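Local structure of DyP (3VXJ) at residues R315-G320 against F382-T387. The protein binds heme b and probably acts as a fungal dye-decolorizing peroxidase, oxidising phenolic substrates and dyes at the expense of hydrogen peroxide. Residues are numbered along the deposited sequence; the frame is centred on the assembly and turned at random.
Sequences RQDLGG and FSKPIT. With 3DM (2,6-dimethoxyphenol), chain E; 3DM (2,6-dimethoxyphenol), chain D; HEM (protoporphyrin IX containing Fe), chain B.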
loop_
_atom_site.group_PDB
_atom_site.type_symbol
_atom_site.label_atom_id
_atom_site.label_comp_id
_atom_site.label_asym_id
_atom_site.label_seq_id
_atom_site.Cartn_x
_atom_site.Cartn_y
_atom_site.Cartn_z
ATOM N N ARG A 315 7.348 -13.829 -6.665
ATOM C CA ARG A 315 7.951 -14.048 -7.990
ATOM C C ARG A 315 8.175 -15.552 -8.227
ATOM O O ARG A 315 7.223 -16.330 -8.079
ATOM C CB ARG A 315 9.202 -13.165 -8.195
ATOM C CG ARG A 315 8.896 -11.696 -7.971
ATOM C CD ARG A 315 10.063 -10.766 -8.280
ATOM N NE ARG A 315 9.717 -9.410 -7.841
ATOM C CZ ARG A 315 9.980 -8.276 -8.488
ATOM N NH1 ARG A 315 10.634 -8.277 -9.643
ATOM N NH2 ARG A 315 9.568 -7.133 -7.970
ATOM N N GLN A 316 9.389 -15.976 -8.588
ATOM C CA GLN A 316 9.631 -17.381 -8.942
ATOM C C GLN A 316 9.533 -18.358 -7.767
ATOM O O GLN A 316 9.505 -19.569 -7.981
ATOM C CB GLN A 316 10.972 -17.543 -9.682
ATOM C CG GLN A 316 11.214 -18.914 -10.338
ATOM C CD GLN A 316 10.259 -19.222 -11.484
ATOM O OE1 GLN A 316 9.695 -18.318 -12.103
ATOM N NE2 GLN A 316 10.088 -20.505 -11.775
ATOM N N ASP A 317 9.444 -17.861 -6.532
ATOM C CA ASP A 317 9.138 -18.774 -5.416
ATOM C C ASP A 317 7.798 -19.497 -5.637
ATOM O O ASP A 317 7.574 -20.576 -5.080
ATOM C CB ASP A 317 9.092 -18.047 -4.066
ATOM C CG ASP A 317 10.461 -17.620 -3.558
ATOM O OD1 ASP A 317 11.498 -18.219 -3.919
ATOM O OD2 ASP A 317 10.469 -16.669 -2.746
ATOM N N LEU A 318 6.918 -18.913 -6.452
ATOM C CA LEU A 318 5.634 -19.556 -6.772
ATOM C C LEU A 318 5.741 -20.599 -7.887
ATOM O O LEU A 318 4.787 -21.351 -8.117
ATOM C CB LEU A 318 4.565 -18.513 -7.120
ATOM C CG LEU A 318 4.175 -17.536 -6.014
ATOM C CD1 LEU A 318 3.077 -16.615 -6.512
ATOM C CD2 LEU A 318 3.729 -18.267 -4.753
ATOM N N GLY A 319 6.885 -20.640 -8.567
ATOM C CA GLY A 319 7.124 -21.613 -9.636
ATOM C C GLY A 319 6.985 -21.058 -11.040
ATOM O O GLY A 319 7.274 -21.752 -12.020
ATOM N N GLY A 320 6.537 -19.814 -11.143
ATOM C CA GLY A 320 6.350 -19.142 -12.425
ATOM C C GLY A 320 5.427 -17.951 -12.239
ATOM O O GLY A 320 5.016 -17.659 -11.106
ATOM N N PHE A 382 7.176 -21.774 0.348
ATOM C CA PHE A 382 7.199 -23.204 0.609
ATOM C C PHE A 382 8.435 -23.856 0.000
ATOM O O PHE A 382 9.112 -23.260 -0.854
ATOM C CB PHE A 382 5.919 -23.864 0.070
ATOM C CG PHE A 382 5.546 -23.424 -1.319
ATOM C CD1 PHE A 382 6.159 -23.988 -2.435
ATOM C CD2 PHE A 382 4.578 -22.442 -1.511
ATOM C CE1 PHE A 382 5.822 -23.574 -3.719
ATOM C CE2 PHE A 382 4.230 -22.021 -2.795
ATOM C CZ PHE A 382 4.854 -22.590 -3.900
ATOM N N SER A 383 8.730 -25.071 0.463
ATOM C CA SER A 383 9.795 -25.923 -0.088
ATOM C C SER A 383 11.206 -25.328 0.011
ATOM O O SER A 383 12.042 -25.541 -0.876
ATOM C CB SER A 383 9.475 -26.312 -1.538
ATOM O OG SER A 383 8.194 -26.915 -1.636
ATOM N N LYS A 384 11.462 -24.584 1.089
ATOM C CA LYS A 384 12.777 -23.980 1.321
ATOM C C LYS A 384 13.590 -24.792 2.332
ATOM O O LYS A 384 13.011 -25.444 3.208
ATOM C CB LYS A 384 12.633 -22.531 1.800
ATOM C CG LYS A 384 11.909 -21.591 0.838
ATOM C CD LYS A 384 12.395 -21.719 -0.592
ATOM C CE LYS A 384 11.803 -20.622 -1.439
ATOM N NZ LYS A 384 12.083 -20.785 -2.887
ATOM N N PRO A 385 14.935 -24.768 2.209
ATOM C CA PRO A 385 15.777 -25.560 3.118
ATOM C C PRO A 385 15.877 -24.998 4.547
ATOM O O PRO A 385 16.337 -25.705 5.447
ATOM C CB PRO A 385 17.148 -25.530 2.431
ATOM C CG PRO A 385 17.145 -24.260 1.652
ATOM C CD PRO A 385 15.739 -24.158 1.132
ATOM N N ILE A 386 15.474 -23.741 4.728
ATOM C CA ILE A 386 15.446 -23.086 6.041
ATOM C C ILE A 386 14.077 -22.426 6.170
ATOM O O ILE A 386 13.626 -21.771 5.236
ATOM C CB ILE A 386 16.576 -22.007 6.197
ATOM C CG1 ILE A 386 17.957 -22.660 6.054
ATOM C CG2 ILE A 386 16.460 -21.278 7.548
ATOM C CD1 ILE A 386 19.122 -21.691 6.137
ATOM N N THR A 387 13.414 -22.609 7.309
ATOM C CA THR A 387 12.142 -21.936 7.583
ATOM C C THR A 387 12.264 -20.434 7.339
ATOM O O THR A 387 13.127 -19.786 7.928
ATOM C CB THR A 387 11.716 -22.162 9.042
ATOM O OG1 THR A 387 11.561 -23.566 9.260
ATOM C CG2 THR A 387 10.389 -21.450 9.357
HETATM O O1 3DM E . 14.684 -26.535 -1.339
HETATM C C1 3DM E . 15.364 -27.440 -0.581
HETATM C C2 3DM E . 16.676 -27.772 -0.920
HETATM O O2 3DM E . 17.227 -27.159 -2.011
HETATM C C7 3DM E . 18.524 -27.636 -2.416
HETATM C C3 3DM E . 17.379 -28.699 -0.139
HETATM C C4 3DM E . 16.766 -29.290 0.968
HETATM C C5 3DM E . 15.450 -28.956 1.301
HETATM C C6 3DM E . 14.744 -28.030 0.522
HETATM O O3 3DM E . 13.456 -27.660 0.812
HETATM C C8 3DM E . 12.699 -28.588 1.616
HETATM O O1 3DM D . 6.054 -10.577 -10.331
HETATM C C1 3DM D . 6.489 -11.813 -10.757
HETATM C C2 3DM D . 5.775 -12.979 -10.455
HETATM O O2 3DM D . 4.626 -12.877 -9.713
HETATM C C7 3DM D . 4.121 -14.071 -9.095
HETATM C C3 3DM D . 6.257 -14.210 -10.922
HETATM C C4 3DM D . 7.446 -14.276 -11.655
HETATM C C5 3DM D . 8.150 -13.115 -11.959
HETATM C C6 3DM D . 7.670 -11.887 -11.504
HETATM O O3 3DM D . 8.319 -10.712 -11.765
HETATM C C8 3DM D . 9.685 -10.801 -12.250
HETATM C CHA HEM B . 7.023 -3.087 -1.593
HETATM C CHB HEM B . 7.512 -0.491 2.455
HETATM C CHC HEM B . 3.396 -2.343 4.194
HETATM C CHD HEM B . 2.865 -4.924 0.141
HETATM C C1A HEM B . 7.530 -2.252 -0.637
HETATM C C2A HEM B . 8.791 -1.550 -0.720
HETATM C C3A HEM B . 8.927 -0.838 0.412
HETATM C C4A HEM B . 7.747 -1.048 1.219
HETATM C CMA HEM B . 10.099 0.081 0.807
HETATM C CAA HEM B . 9.800 -1.687 -1.883
HETATM C CBA HEM B . 9.588 -0.719 -3.049
HETATM C CGA HEM B . 8.391 -1.046 -3.910
HETATM O O1A HEM B . 8.402 -2.048 -4.656
HETATM O O2A HEM B . 7.407 -0.255 -3.870
HETATM C C1B HEM B . 6.434 -0.750 3.278
HETATM C C2B HEM B . 6.204 -0.163 4.580
HETATM C C3B HEM B . 5.056 -0.675 5.063
HETATM C C4B HEM B . 4.534 -1.585 4.066
HETATM C CMB HEM B . 7.157 0.850 5.252
HETATM C CAB HEM B . 4.351 -0.365 6.401
HETATM C CBB HEM B . 4.545 0.780 7.058
HETATM C C1C HEM B . 2.924 -3.236 3.266
HETATM C C2C HEM B . 1.757 -4.083 3.424
HETATM C C3C HEM B . 1.617 -4.812 2.306
HETATM C C4C HEM B . 2.690 -4.435 1.411
HETATM C CMC HEM B . 0.858 -4.094 4.676
HETATM C CAC HEM B . 0.530 -5.861 1.952
HETATM C CBC HEM B . 0.033 -6.700 2.872
HETATM C C1D HEM B . 3.894 -4.610 -0.708
HETATM C C2D HEM B . 3.972 -5.071 -2.072
HETATM C C3D HEM B . 5.258 -4.517 -2.601
HETATM C C4D HEM B . 5.836 -3.764 -1.516
HETATM C CMD HEM B . 2.997 -5.958 -2.863
HETATM C CAD HEM B . 5.796 -4.762 -4.018
HETATM C CBD HEM B . 6.481 -6.125 -4.016
HETATM C CGD HEM B . 7.006 -6.485 -5.380
HETATM O O1D HEM B . 8.212 -6.845 -5.467
HETATM O O2D HEM B . 6.243 -6.420 -6.369
HETATM N NA HEM B . 6.939 -1.941 0.561
HETATM N NB HEM B . 5.410 -1.647 3.001
HETATM N NC HEM B . 3.486 -3.509 2.041
HETATM N ND HEM B . 4.996 -3.810 -0.415
HETATM FE FE HEM B . 5.241 -2.777 1.334
HETATM O O HOH W 1 9.215 -21.570 -3.079
HETATM O O HOH W 2 4.304 -1.253 0.457
#
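K384 and D317 join two loops of this DyP-type peroxidase through a salt bridge, a compact example of how one ion pair can pin an otherwise sparse loop contact. K384 NZ lies 2.8 Å from D317 OD1, and it comes from above the carboxylate, 57° out of its plane. The bend at chi2 (-46°) turns the lysine chain so that it crosses the aspartate at about a right angle. R310 forms a salt bridge to the other carboxylate oxygen, D317 OD2, while K384 NZ also donates to L297 O, so each charged end has a second partner. One water completes this tight side: it donates to D317 O and F382 O, and its oxygen accepts from K384 NZ at 3.0 Å. The outer side is looser. There the exposed F382 ring meets the backbone obliquely, its CZ 3.6 Å from D317 O, and its CE2 lies only loosely against L318 CD2 at 4.3 Å. Two 2,6-dimethoxyphenol molecules flank the contact; one donates its hydroxyl to S383 O, and the other lies along R315 with its C7 methyl near L318 CD1. The extended R315 chain carries NH2 to heme propionate O1D at 2.9 Å, nearly straight at 171° and in the guanidinium plane. With an alanine at R315, O1D would probably lose this straight, charged hydrogen bond and the nearer phenol the aliphatic chain it rests on. The contact thus ties the loop that follows helix 308-312, which carries the axial H308, and leads to strand 328-334, to the loop between helix 367-375 and strand 401-403.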